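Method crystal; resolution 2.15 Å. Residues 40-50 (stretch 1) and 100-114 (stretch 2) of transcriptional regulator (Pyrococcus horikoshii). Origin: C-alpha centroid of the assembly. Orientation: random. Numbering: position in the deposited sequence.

Stretch 1 (40-50) KFYVLQDFNYL
Stretch 2, residues 100-114: DAIKTEPTLVNSAYM

Residues 40-50 form one helix, part of a longer one, with phi and psi near -60° and -45°. It kinks where the N atoms of Phe47 and Asn48 lack bonds to the preceding turn; psi relaxes to -14° at Gln45 and -21° at Asp46, and Phe47 N makes only a weak bond to Leu44 O (3.4 Å). The second stretch leaves one helix after Ile102 and passes, by way of Lys103, through an extended segment (Thr104 to Thr107, psi 122° to 168°) and starts another helix at Leu108. This helix runs nearly parallel to the first, at a crossing angle of -22° and a closest axial approach of 9.7 Å. The CA atoms are in register at Leu44 with Ala101 (5.1 Å), Gln45 with Pro106 (6.0 Å) and Tyr49 with Met114 (6.5 Å).

The closest of these CA approaches is at Ala101, whose side chain is a single methyl; its CB lies 3.9 Å from Phe47 CB. Phe47 (chi1 180°, chi2 68°) then turns one ring face to Ile102 (m, t), whose CG1 lies over it, 3.8 Å from Phe47 CZ, in a CH-pi contact. On the next turn back, Leu44, with chi1 off-rotamer at -105°, brings CG to 3.4 Å from Thr104 OG1. That hydroxyl is already satisfied, donating to Asp100 O at 2.8 Å, so its meeting with an aliphatic carbon leaves no polar group unpaired.

Gln45 is the peg that fits the extended segment. Its CA-to-CB bond points sideways, but the folded m, m rotamer with chi3 -56° brings the amide to the other backbone, where an extended chain leaves polar groups free of helical pairing. Gln45 NE2 donates to Glu105 O (3.1 Å), while Gln45 OE1 accepts from Thr107 N (2.9 Å, nearly linear), so one amide bonds the residues before and after Pro106. Thr107 (chi1 p) occupies the N-cap position: its OG1 accepts a weak capping bond from Asn110 N (3.3 Å) and donates weakly to Gln45 OE1 (3.4 Å).

Asn110 (t, chi2 -31°) points toward the first helix, and its amide, with a donor and an acceptor, bonds to both Gln45 and Asn48. Asn110 ND2 donates both to Gln45 OE1 (3.1 Å) and to Gln45 O (2.8 Å), a carbonyl left available near the kink. Asn110 OD1 accepts from Asn48 ND2 (2.8 Å, 176°). Asn48 (t, chi2 61°) also rests its CG 3.8 Å from Pro106 CG, the proline ring giving the amide a compact apolar wall.

Farther along, the contact becomes mainly apolar and aromatic; the hydroxyls of Tyr49 and Tyr113 are hydrogen-bonded elsewhere in the structure. Met114 (m, m, chi3 101°) is flexible enough to bend around Tyr49 (chi1 t): Met114 SD lies 3.6 Å from Tyr49 CA, and Met114 CE settles over one face of the Tyr49 ring, 3.9 Å from Tyr49 CD2. Tyr113 (t, chi2 21°) presents its edge to the face of Tyr49 in an offset edge-to-face pair, centroids 5.6 Å apart and planes at 79°, with Tyr113 CE2 3.9 Å from Tyr49 CZ.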

# COMPACT_ATOMS: atom_id res chain seq x y z
N LYS A 40 9.98 -32.22 8.74
CA LYS A 40 9.18 -31.52 9.74
C LYS A 40 9.65 -30.08 9.89
O LYS A 40 8.83 -29.18 10.03
CB LYS A 40 9.23 -32.24 11.09
CG LYS A 40 8.54 -33.59 11.08
CD LYS A 40 8.63 -34.24 12.45
CE LYS A 40 8.16 -35.68 12.42
NZ LYS A 40 8.21 -36.28 13.79
N PHE A 41 10.96 -29.84 9.87
CA PHE A 41 11.46 -28.48 9.99
C PHE A 41 10.96 -27.63 8.82
O PHE A 41 10.58 -26.47 8.98
CB PHE A 41 12.99 -28.46 9.98
CG PHE A 41 13.56 -27.09 10.15
CD1 PHE A 41 13.72 -26.54 11.42
CD2 PHE A 41 13.92 -26.33 9.04
CE1 PHE A 41 14.21 -25.24 11.59
CE2 PHE A 41 14.41 -25.03 9.19
CZ PHE A 41 14.56 -24.49 10.47
N TYR A 42 10.97 -28.24 7.63
CA TYR A 42 10.50 -27.60 6.41
C TYR A 42 9.00 -27.32 6.50
O TYR A 42 8.57 -26.18 6.32
CB TYR A 42 10.81 -28.50 5.20
CG TYR A 42 10.05 -28.17 3.94
CD1 TYR A 42 10.26 -26.97 3.25
CD2 TYR A 42 9.08 -29.05 3.45
CE1 TYR A 42 9.53 -26.66 2.10
CE2 TYR A 42 8.35 -28.75 2.31
CZ TYR A 42 8.57 -27.55 1.64
OH TYR A 42 7.81 -27.25 0.54
N VAL A 43 8.20 -28.36 6.78
CA VAL A 43 6.76 -28.17 6.88
C VAL A 43 6.46 -27.04 7.86
O VAL A 43 5.64 -26.16 7.58
CB VAL A 43 6.03 -29.46 7.33
CG1 VAL A 43 4.56 -29.17 7.61
CG2 VAL A 43 6.14 -30.53 6.23
N LEU A 44 7.13 -27.06 9.00
CA LEU A 44 6.94 -26.03 10.01
C LEU A 44 7.15 -24.63 9.43
O LEU A 44 6.35 -23.72 9.66
CB LEU A 44 7.90 -26.25 11.19
CG LEU A 44 7.30 -26.83 12.48
CD1 LEU A 44 6.42 -28.02 12.17
CD2 LEU A 44 8.43 -27.23 13.43
N GLN A 45 8.24 -24.46 8.68
CA GLN A 45 8.55 -23.17 8.07
C GLN A 45 7.51 -22.80 7.00
O GLN A 45 7.45 -21.64 6.58
CB GLN A 45 9.93 -23.22 7.43
CG GLN A 45 11.11 -23.31 8.39
CD GLN A 45 11.31 -22.04 9.20
OE1 GLN A 45 11.46 -20.94 8.65
NE2 GLN A 45 11.32 -22.19 10.53
N ASP A 46 6.68 -23.76 6.59
CA ASP A 46 5.66 -23.50 5.57
C ASP A 46 4.48 -22.64 6.01
O ASP A 46 3.79 -22.07 5.16
CB ASP A 46 5.11 -24.79 4.99
CG ASP A 46 6.09 -25.47 4.06
OD1 ASP A 46 6.87 -24.76 3.39
OD2 ASP A 46 6.08 -26.71 3.99
N PHE A 47 4.23 -22.54 7.31
CA PHE A 47 3.11 -21.71 7.75
C PHE A 47 3.31 -20.27 7.29
O PHE A 47 2.45 -19.67 6.65
CB PHE A 47 2.96 -21.71 9.27
CG PHE A 47 1.83 -20.87 9.75
CD1 PHE A 47 0.51 -21.23 9.48
CD2 PHE A 47 2.07 -19.68 10.44
CE1 PHE A 47 -0.56 -20.43 9.90
CE2 PHE A 47 1.01 -18.87 10.86
CZ PHE A 47 -0.31 -19.24 10.59
N ASN A 48 4.47 -19.72 7.63
CA ASN A 48 4.81 -18.36 7.27
C ASN A 48 4.75 -18.15 5.76
O ASN A 48 4.45 -17.05 5.29
CB ASN A 48 6.20 -18.02 7.77
CG ASN A 48 6.45 -16.54 7.75
OD1 ASN A 48 5.75 -15.78 8.42
ND2 ASN A 48 7.45 -16.11 6.97
N TYR A 49 5.04 -19.21 5.01
CA TYR A 49 5.02 -19.18 3.56
C TYR A 49 3.56 -19.10 3.11
O TYR A 49 3.20 -18.32 2.23
CB TYR A 49 5.70 -20.45 3.02
CG TYR A 49 6.07 -20.43 1.54
CD1 TYR A 49 7.27 -21.01 1.11
CD2 TYR A 49 5.21 -19.91 0.58
CE1 TYR A 49 7.61 -21.07 -0.25
CE2 TYR A 49 5.54 -19.96 -0.79
CZ TYR A 49 6.73 -20.54 -1.19
OH TYR A 49 7.04 -20.63 -2.52
N LEU A 50 2.73 -19.92 3.74
CA LEU A 50 1.30 -19.99 3.46
C LEU A 50 0.66 -18.63 3.69
O LEU A 50 -0.11 -18.13 2.86
CB LEU A 50 0.69 -21.06 4.37
CG LEU A 50 -0.80 -21.37 4.36
CD1 LEU A 50 -1.06 -22.54 5.30
CD2 LEU A 50 -1.62 -20.16 4.79
N ASP A 100 1.91 -25.55 16.81
CA ASP A 100 3.35 -25.68 16.66
C ASP A 100 3.83 -24.83 15.48
O ASP A 100 4.85 -24.15 15.56
CB ASP A 100 3.72 -27.15 16.42
CG ASP A 100 3.21 -28.08 17.52
OD1 ASP A 100 3.57 -27.86 18.69
OD2 ASP A 100 2.46 -29.02 17.21
N ALA A 101 3.07 -24.89 14.39
CA ALA A 101 3.41 -24.12 13.19
C ALA A 101 3.38 -22.63 13.51
O ALA A 101 4.37 -21.92 13.32
CB ALA A 101 2.42 -24.43 12.07
N ILE A 102 2.24 -22.17 14.02
CA ILE A 102 2.07 -20.77 14.37
C ILE A 102 3.16 -20.27 15.32
O ILE A 102 3.62 -19.14 15.21
CB ILE A 102 0.70 -20.53 15.02
CG1 ILE A 102 -0.40 -20.82 13.99
CG2 ILE A 102 0.60 -19.11 15.54
CD1 ILE A 102 -1.80 -20.73 14.55
N LYS A 103 3.58 -21.12 16.24
CA LYS A 103 4.60 -20.72 17.19
C LYS A 103 6.02 -20.82 16.65
O LYS A 103 6.96 -20.31 17.27
CB LYS A 103 4.43 -21.51 18.49
CG LYS A 103 3.10 -21.20 19.19
CD LYS A 103 2.95 -21.93 20.52
CE LYS A 103 3.97 -21.45 21.55
NZ LYS A 103 3.92 -22.24 22.82
N THR A 104 6.20 -21.45 15.49
CA THR A 104 7.54 -21.59 14.91
C THR A 104 8.14 -20.27 14.45
O THR A 104 7.49 -19.48 13.76
CB THR A 104 7.53 -22.57 13.72
OG1 THR A 104 7.27 -23.89 14.20
CG2 THR A 104 8.87 -22.56 13.00
N GLU A 105 9.40 -20.04 14.82
CA GLU A 105 10.10 -18.83 14.43
C GLU A 105 10.57 -19.00 12.98
O GLU A 105 11.29 -19.94 12.67
CB GLU A 105 11.32 -18.60 15.33
CG GLU A 105 12.31 -17.59 14.74
CD GLU A 105 13.67 -17.61 15.42
OE1 GLU A 105 14.20 -18.72 15.68
OE2 GLU A 105 14.23 -16.52 15.68
N PRO A 106 10.16 -18.09 12.08
CA PRO A 106 10.58 -18.22 10.68
C PRO A 106 12.04 -17.81 10.52
O PRO A 106 12.48 -16.82 11.10
CB PRO A 106 9.64 -17.26 9.94
CG PRO A 106 8.45 -17.13 10.88
CD PRO A 106 9.11 -17.06 12.22
N THR A 107 12.81 -18.58 9.75
CA THR A 107 14.21 -18.22 9.55
C THR A 107 14.22 -16.87 8.84
O THR A 107 13.20 -16.41 8.35
CB THR A 107 14.93 -19.24 8.65
OG1 THR A 107 14.21 -19.39 7.42
CG2 THR A 107 15.03 -20.60 9.35
N LEU A 108 15.39 -16.25 8.78
CA LEU A 108 15.55 -14.96 8.12
C LEU A 108 15.15 -15.12 6.65
O LEU A 108 14.41 -14.29 6.11
CB LEU A 108 17.00 -14.50 8.26
CG LEU A 108 17.43 -13.09 7.85
CD1 LEU A 108 17.70 -13.04 6.38
CD2 LEU A 108 16.35 -12.09 8.25
N VAL A 109 15.64 -16.18 6.01
CA VAL A 109 15.35 -16.46 4.60
C VAL A 109 13.85 -16.49 4.33
O VAL A 109 13.37 -15.92 3.35
CB VAL A 109 15.96 -17.82 4.16
CG1 VAL A 109 15.57 -18.14 2.72
CG2 VAL A 109 17.47 -17.76 4.26
N ASN A 110 13.11 -17.16 5.21
CA ASN A 110 11.66 -17.27 5.11
C ASN A 110 11.02 -15.88 5.11
O ASN A 110 10.30 -15.50 4.18
CB ASN A 110 11.13 -18.06 6.30
CG ASN A 110 9.71 -18.54 6.09
OD1 ASN A 110 8.91 -17.89 5.42
ND2 ASN A 110 9.39 -19.68 6.69
N SER A 111 11.28 -15.12 6.18
CA SER A 111 10.74 -13.77 6.32
C SER A 111 11.04 -12.94 5.09
O SER A 111 10.15 -12.34 4.49
CB SER A 111 11.35 -13.06 7.53
OG SER A 111 11.09 -13.79 8.72
N ALA A 112 12.32 -12.91 4.73
CA ALA A 112 12.78 -12.17 3.57
C ALA A 112 12.02 -12.53 2.29
O ALA A 112 11.55 -11.65 1.57
CB ALA A 112 14.26 -12.41 3.37
N TYR A 113 11.90 -13.83 2.00
CA TYR A 113 11.21 -14.26 0.79
C TYR A 113 9.76 -13.77 0.80
O TYR A 113 9.28 -13.21 -0.19
CB TYR A 113 11.25 -15.79 0.68
CG TYR A 113 10.70 -16.38 -0.61
CD1 TYR A 113 10.59 -15.62 -1.78
CD2 TYR A 113 10.32 -17.73 -0.67
CE1 TYR A 113 10.12 -16.19 -2.97
CE2 TYR A 113 9.85 -18.30 -1.85
CZ TYR A 113 9.76 -17.53 -2.99
OH TYR A 113 9.27 -18.12 -4.14
N MET A 114 9.06 -13.96 1.91
CA MET A 114 7.70 -13.48 1.97
C MET A 114 7.64 -11.95 1.79
O MET A 114 6.73 -11.43 1.15
CB MET A 114 7.06 -13.90 3.29
CG MET A 114 6.88 -15.41 3.40
SD MET A 114 6.11 -16.15 1.89
CE MET A 114 7.52 -16.81 1.10